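Exopolygalacturonase (Yersinia enterocolitica, PDB 2UVF) probably hydrolyses polygalacturonate, the backbone of pectin, from the chain end, as an exo-acting glycoside hydrolase of family 28. Local coordinates at residues A228-R240 with F407-E419. Numbering follows the deposited sequence.
Sequences AGYRLYPYSTIER and FAAGTGEKAQEQE. With ADA (alpha-D-galactopyranuronic acid), chain C; SO4 (sulfate ion), chain D.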
loop_
_atom_site.group_PDB
_atom_site.type_symbol
_atom_site.label_atom_id
_atom_site.label_comp_id
_atom_site.label_asym_id
_atom_site.label_seq_id
_atom_site.Cartn_x
_atom_site.Cartn_y
_atom_site.Cartn_z
ATOM N N ALA A 228 8.266 -21.309 -12.773
ATOM C CA ALA A 228 8.975 -20.043 -13.002
ATOM C C ALA A 228 7.981 -18.919 -13.285
ATOM O O ALA A 228 7.014 -19.115 -14.021
ATOM C CB ALA A 228 9.992 -20.178 -14.136
ATOM N N GLY A 229 8.236 -17.741 -12.704
ATOM C CA GLY A 229 7.269 -16.649 -12.696
ATOM C C GLY A 229 7.660 -15.409 -13.455
ATOM O O GLY A 229 6.985 -15.053 -14.409
ATOM N N TYR A 230 8.729 -14.733 -13.030
ATOM C CA TYR A 230 9.101 -13.427 -13.591
ATOM C C TYR A 230 10.478 -12.986 -13.102
ATOM O O TYR A 230 10.980 -13.511 -12.108
ATOM C CB TYR A 230 8.053 -12.355 -13.189
ATOM C CG TYR A 230 8.103 -11.970 -11.719
ATOM C CD1 TYR A 230 8.730 -10.793 -11.310
ATOM C CD2 TYR A 230 7.547 -12.795 -10.737
ATOM C CE1 TYR A 230 8.805 -10.444 -9.951
ATOM C CE2 TYR A 230 7.611 -12.459 -9.404
ATOM C CZ TYR A 230 8.239 -11.281 -9.009
ATOM O OH TYR A 230 8.302 -10.942 -7.670
ATOM N N ARG A 231 11.069 -12.014 -13.786
ATOM C CA ARG A 231 12.193 -11.262 -13.263
ATOM C C ARG A 231 11.690 -9.851 -12.949
ATOM O O ARG A 231 11.005 -9.245 -13.764
ATOM C CB ARG A 231 13.330 -11.207 -14.284
ATOM C CG ARG A 231 14.126 -12.494 -14.422
ATOM C CD ARG A 231 14.904 -12.534 -15.746
ATOM N NE ARG A 231 16.036 -13.462 -15.694
ATOM C CZ ARG A 231 15.959 -14.770 -15.942
ATOM N NH1 ARG A 231 14.797 -15.342 -16.251
ATOM N NH2 ARG A 231 17.051 -15.516 -15.867
ATOM N N LEU A 232 12.030 -9.339 -11.765
ATOM C CA LEU A 232 11.539 -8.045 -11.292
ATOM C C LEU A 232 11.805 -6.908 -12.281
ATOM O O LEU A 232 10.883 -6.173 -12.666
ATOM C CB LEU A 232 12.131 -7.708 -9.916
ATOM C CG LEU A 232 11.509 -6.564 -9.103
ATOM C CD1 LEU A 232 10.096 -6.928 -8.679
ATOM C CD2 LEU A 232 12.378 -6.295 -7.890
ATOM N N TYR A 233 13.063 -6.768 -12.686
ATOM C CA TYR A 233 13.451 -5.747 -13.655
ATOM C C TYR A 233 14.035 -6.413 -14.908
ATOM O O TYR A 233 14.378 -7.602 -14.861
ATOM C CB TYR A 233 14.410 -4.731 -13.026
ATOM C CG TYR A 233 13.834 -4.069 -11.787
ATOM C CD1 TYR A 233 12.589 -3.433 -11.821
ATOM C CD2 TYR A 233 14.520 -4.103 -10.580
ATOM C CE1 TYR A 233 12.058 -2.843 -10.692
ATOM C CE2 TYR A 233 13.992 -3.528 -9.445
ATOM C CZ TYR A 233 12.755 -2.900 -9.501
ATOM O OH TYR A 233 12.233 -2.325 -8.355
ATOM N N PRO A 234 14.089 -5.682 -16.044
ATOM C CA PRO A 234 14.707 -6.274 -17.251
ATOM C C PRO A 234 16.140 -6.761 -16.995
ATOM O O PRO A 234 16.576 -7.738 -17.604
ATOM C CB PRO A 234 14.680 -5.126 -18.281
ATOM C CG PRO A 234 14.393 -3.865 -17.490
ATOM C CD PRO A 234 13.573 -4.319 -16.301
ATOM N N TYR A 235 16.829 -6.095 -16.067
ATOM C CA TYR A 235 18.225 -6.347 -15.712
ATOM C C TYR A 235 18.379 -7.210 -14.462
ATOM O O TYR A 235 19.478 -7.275 -13.880
ATOM C CB TYR A 235 18.944 -5.010 -15.479
ATOM C CG TYR A 235 18.122 -3.981 -14.715
ATOM C CD1 TYR A 235 18.231 -3.848 -13.315
ATOM C CD2 TYR A 235 17.238 -3.131 -15.392
ATOM C CE1 TYR A 235 17.470 -2.895 -12.610
ATOM C CE2 TYR A 235 16.468 -2.168 -14.699
ATOM C CZ TYR A 235 16.597 -2.055 -13.314
ATOM O OH TYR A 235 15.833 -1.122 -12.652
ATOM N N SER A 236 17.280 -7.835 -14.034
ATOM C CA SER A 236 17.308 -8.714 -12.857
ATOM C C SER A 236 17.700 -10.111 -13.310
ATOM O O SER A 236 17.042 -10.691 -14.174
ATOM C CB SER A 236 15.956 -8.720 -12.121
ATOM O OG SER A 236 15.784 -7.531 -11.357
ATOM N N THR A 237 18.763 -10.648 -12.718
ATOM C CA THR A 237 19.374 -11.871 -13.246
ATOM C C THR A 237 18.826 -13.186 -12.689
ATOM O O THR A 237 18.962 -14.231 -13.317
ATOM C CB THR A 237 20.939 -11.801 -13.248
ATOM O OG1 THR A 237 21.433 -11.437 -11.958
ATOM C CG2 THR A 237 21.412 -10.754 -14.250
ATOM N N ILE A 238 18.161 -13.121 -11.538
ATOM C CA ILE A 238 17.586 -14.301 -10.901
ATOM C C ILE A 238 16.058 -14.342 -11.097
ATOM O O ILE A 238 15.333 -13.400 -10.738
ATOM C CB ILE A 238 18.026 -14.393 -9.398
ATOM C CG1 ILE A 238 19.562 -14.383 -9.298
ATOM C CG2 ILE A 238 17.401 -15.611 -8.698
ATOM C CD1 ILE A 238 20.119 -14.054 -7.921
ATOM N N GLU A 239 15.587 -15.430 -11.703
ATOM C CA GLU A 239 14.169 -15.664 -11.951
ATOM C C GLU A 239 13.455 -16.030 -10.647
ATOM O O GLU A 239 13.976 -16.806 -9.838
ATOM C CB GLU A 239 14.015 -16.791 -12.985
ATOM C CG GLU A 239 12.590 -17.274 -13.286
ATOM C CD GLU A 239 11.864 -16.479 -14.355
ATOM O OE1 GLU A 239 12.351 -15.411 -14.778
ATOM O OE2 GLU A 239 10.780 -16.926 -14.777
ATOM N N ARG A 240 12.259 -15.472 -10.460
ATOM C CA ARG A 240 11.485 -15.701 -9.242
ATOM C C ARG A 240 10.314 -16.633 -9.542
ATOM O O ARG A 240 9.826 -16.672 -10.675
ATOM C CB ARG A 240 10.994 -14.363 -8.678
ATOM C CG ARG A 240 12.101 -13.525 -8.103
ATOM C CD ARG A 240 11.606 -12.158 -7.721
ATOM N NE ARG A 240 12.549 -11.477 -6.843
ATOM C CZ ARG A 240 12.272 -10.380 -6.146
ATOM N NH1 ARG A 240 11.071 -9.814 -6.207
ATOM N NH2 ARG A 240 13.199 -9.851 -5.377
ATOM N N PHE A 407 6.692 2.029 -2.626
ATOM C CA PHE A 407 6.829 2.456 -4.038
ATOM C C PHE A 407 8.222 2.179 -4.535
ATOM O O PHE A 407 9.191 2.527 -3.887
ATOM C CB PHE A 407 6.491 3.930 -4.219
ATOM C CG PHE A 407 5.092 4.264 -3.828
ATOM C CD1 PHE A 407 4.042 4.021 -4.701
ATOM C CD2 PHE A 407 4.822 4.815 -2.569
ATOM C CE1 PHE A 407 2.744 4.327 -4.329
ATOM C CE2 PHE A 407 3.528 5.122 -2.197
ATOM C CZ PHE A 407 2.480 4.866 -3.073
ATOM N N ALA A 408 8.307 1.522 -5.679
ATOM C CA ALA A 408 9.591 1.141 -6.257
ATOM C C ALA A 408 9.681 1.649 -7.704
ATOM O O ALA A 408 8.683 1.660 -8.421
ATOM C CB ALA A 408 9.741 -0.361 -6.229
ATOM N N ALA A 409 10.885 2.029 -8.130
ATOM C CA ALA A 409 11.080 2.504 -9.503
ATOM C C ALA A 409 12.346 1.970 -10.212
ATOM O O ALA A 409 12.788 2.525 -11.221
ATOM C CB ALA A 409 11.014 4.004 -9.545
ATOM N N GLY A 410 12.893 0.868 -9.704
ATOM C CA GLY A 410 14.050 0.231 -10.317
ATOM C C GLY A 410 15.331 0.667 -9.634
ATOM O O GLY A 410 15.307 1.442 -8.678
ATOM N N THR A 411 16.464 0.157 -10.109
ATOM C CA THR A 411 17.735 0.419 -9.443
ATOM C C THR A 411 18.892 0.578 -10.435
ATOM O O THR A 411 19.095 -0.265 -11.322
ATOM C CB THR A 411 18.083 -0.673 -8.363
ATOM O OG1 THR A 411 18.338 -1.939 -8.982
ATOM C CG2 THR A 411 16.947 -0.856 -7.399
ATOM N N GLY A 412 19.637 1.665 -10.264
ATOM C CA GLY A 412 20.865 1.907 -11.018
ATOM C C GLY A 412 20.647 2.573 -12.362
ATOM O O GLY A 412 19.616 3.216 -12.585
ATOM N N GLU A 413 21.619 2.389 -13.263
ATOM C CA GLU A 413 21.663 3.084 -14.553
ATOM C C GLU A 413 20.627 2.599 -15.558
ATOM O O GLU A 413 20.099 3.402 -16.328
ATOM C CB GLU A 413 23.073 3.008 -15.160
ATOM C CG GLU A 413 23.429 4.165 -16.100
ATOM C CD GLU A 413 23.437 5.551 -15.420
ATOM O OE1 GLU A 413 23.558 5.626 -14.181
ATOM O OE2 GLU A 413 23.338 6.576 -16.132
ATOM N N LYS A 414 20.352 1.295 -15.562
ATOM C CA LYS A 414 19.402 0.699 -16.511
ATOM C C LYS A 414 17.935 1.017 -16.199
ATOM O O LYS A 414 17.046 0.613 -16.951
ATOM C CB LYS A 414 19.572 -0.826 -16.554
ATOM C CG LYS A 414 20.955 -1.333 -16.898
ATOM C CD LYS A 414 21.077 -1.696 -18.363
ATOM C CE LYS A 414 22.290 -2.586 -18.601
ATOM N NZ LYS A 414 22.273 -3.154 -19.979
ATOM N N ALA A 415 17.695 1.725 -15.092
ATOM C CA ALA A 415 16.345 1.932 -14.542
ATOM C C ALA A 415 15.331 2.550 -15.506
ATOM O O ALA A 415 14.194 2.073 -15.600
ATOM C CB ALA A 415 16.409 2.732 -13.244
ATOM N N GLN A 416 15.746 3.588 -16.226
ATOM C CA GLN A 416 14.866 4.309 -17.175
ATOM C C GLN A 416 14.385 3.504 -18.411
ATOM O O GLN A 416 13.587 4.012 -19.207
ATOM C CB GLN A 416 15.459 5.685 -17.569
ATOM C CG GLN A 416 16.846 5.651 -18.224
ATOM C CD GLN A 416 17.998 5.494 -17.227
ATOM O OE1 GLN A 416 17.856 4.849 -16.186
ATOM N NE2 GLN A 416 19.152 6.081 -17.555
ATOM N N GLU A 417 14.850 2.260 -18.560
ATOM C CA GLU A 417 14.217 1.285 -19.488
ATOM C C GLU A 417 12.717 1.106 -19.172
ATOM O O GLU A 417 11.978 0.427 -19.903
ATOM C CB GLU A 417 14.928 -0.083 -19.420
ATOM C CG GLU A 417 16.327 -0.122 -20.073
ATOM C CD GLU A 417 17.094 -1.432 -19.815
ATOM O OE1 GLU A 417 18.347 -1.409 -19.905
ATOM O OE2 GLU A 417 16.457 -2.478 -19.535
ATOM N N GLN A 418 12.290 1.734 -18.073
ATOM C CA GLN A 418 10.953 1.572 -17.492
ATOM C C GLN A 418 10.392 2.938 -17.063
ATOM O O GLN A 418 11.141 3.876 -16.782
ATOM C CB GLN A 418 11.003 0.615 -16.280
ATOM C CG GLN A 418 12.321 -0.198 -16.135
ATOM C CD GLN A 418 12.526 -0.766 -14.737
ATOM O OE1 GLN A 418 11.743 -1.613 -14.284
ATOM N NE2 GLN A 418 13.584 -0.320 -14.054
ATOM N N GLU A 419 9.065 3.023 -17.045
ATOM C CA GLU A 419 8.305 4.183 -16.563
ATOM C C GLU A 419 8.707 4.649 -15.172
ATOM O O GLU A 419 9.079 3.840 -14.328
ATOM C CB GLU A 419 6.867 3.751 -16.398
ATOM C CG GLU A 419 5.916 4.000 -17.519
ATOM C CD GLU A 419 4.592 3.358 -17.190
ATOM O OE1 GLU A 419 3.641 3.516 -17.973
ATOM O OE2 GLU A 419 4.516 2.674 -16.132
HETATM C C1 ADA C . 12.723 -3.662 -2.270
HETATM C C2 ADA C . 11.592 -2.812 -2.885
HETATM C C3 ADA C . 10.329 -3.693 -2.947
HETATM C C4 ADA C . 10.603 -4.966 -3.808
HETATM C C5 ADA C . 11.790 -5.752 -3.207
HETATM C C6 ADA C . 12.260 -7.046 -3.927
HETATM O O2 ADA C . 11.372 -1.604 -2.131
HETATM O O3 ADA C . 9.215 -2.950 -3.436
HETATM O O4 ADA C . 10.867 -4.629 -5.174
HETATM O O5 ADA C . 12.955 -4.888 -3.036
HETATM O O6B ADA C . 13.490 -7.152 -4.130
HETATM O O6A ADA C . 11.409 -7.911 -4.248
HETATM S S SO4 D . 10.270 -12.450 -17.680
HETATM O O1 SO4 D . 9.415 -13.582 -17.315
HETATM O O2 SO4 D . 10.483 -11.529 -16.550
HETATM O O3 SO4 D . 11.580 -12.954 -18.118
HETATM O O4 SO4 D . 9.608 -11.762 -18.795
#
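Tyr235 reaches from the loop of 228-240 into the turns of 407-419, and its hydroxyl is the polar centre of the contact. Its CG sits between the backbone N and the carbonyl carbon (chi1 41°), which lays the ring over Tyr233 CB and points the hydroxyl at Gly410 and Thr411. Thr411 N donates to Tyr235 OH over 2.9 Å in a fairly straight bond (159°). Gln418 NE2 adds a weak, bent bond to the same oxygen from near the plane of the phenol ring. The Gln418 amide stands almost perpendicular to that ring, with the planes 88° apart. Gln418 NE2 also donates to a lone pair of Ala415 O, in the carbonyl plane, over 2.9 Å; this bond helps fix the amide. Lys414 runs past the Tyr235 ring in the opposite direction, and its CB comes 3.5 Å from Tyr235 CD2.

Tyr233 lies against Gly410. The CA of Gly410 sits over one ring face in a CH-pi contact, 3.8 Å from the centroid of the Tyr233 ring; Tyr235 OH lies on this same side, toward the rim. Leu232 CG covers the opposite face. The side chain of Gln418 crosses Tyr233 at about a right angle, with OE1 3.2 Å from Tyr233 CD1. Gly410 CA also lies 3.2 Å from Tyr235 OH. The hydroxyl of Tyr233 is hydrogen-bonded to His443, a residue of the sugar pocket. The exposed Pro234 and Glu417 slide past each other in opposite directions, with Pro234 CG 3.2 Å from Glu417 OE2.

The tyrosines are brought together by a type I beta turn from Tyr233 to Ser236. On the ligand side, Arg240 grips the galacturonate carboxylate with NH1 and NH2, while Leu232 and Ala408 line the sugar. The contact thus joins two loops beside the substrate cleft of the parallel beta-helix, the fold of family 28 glycoside hydrolases.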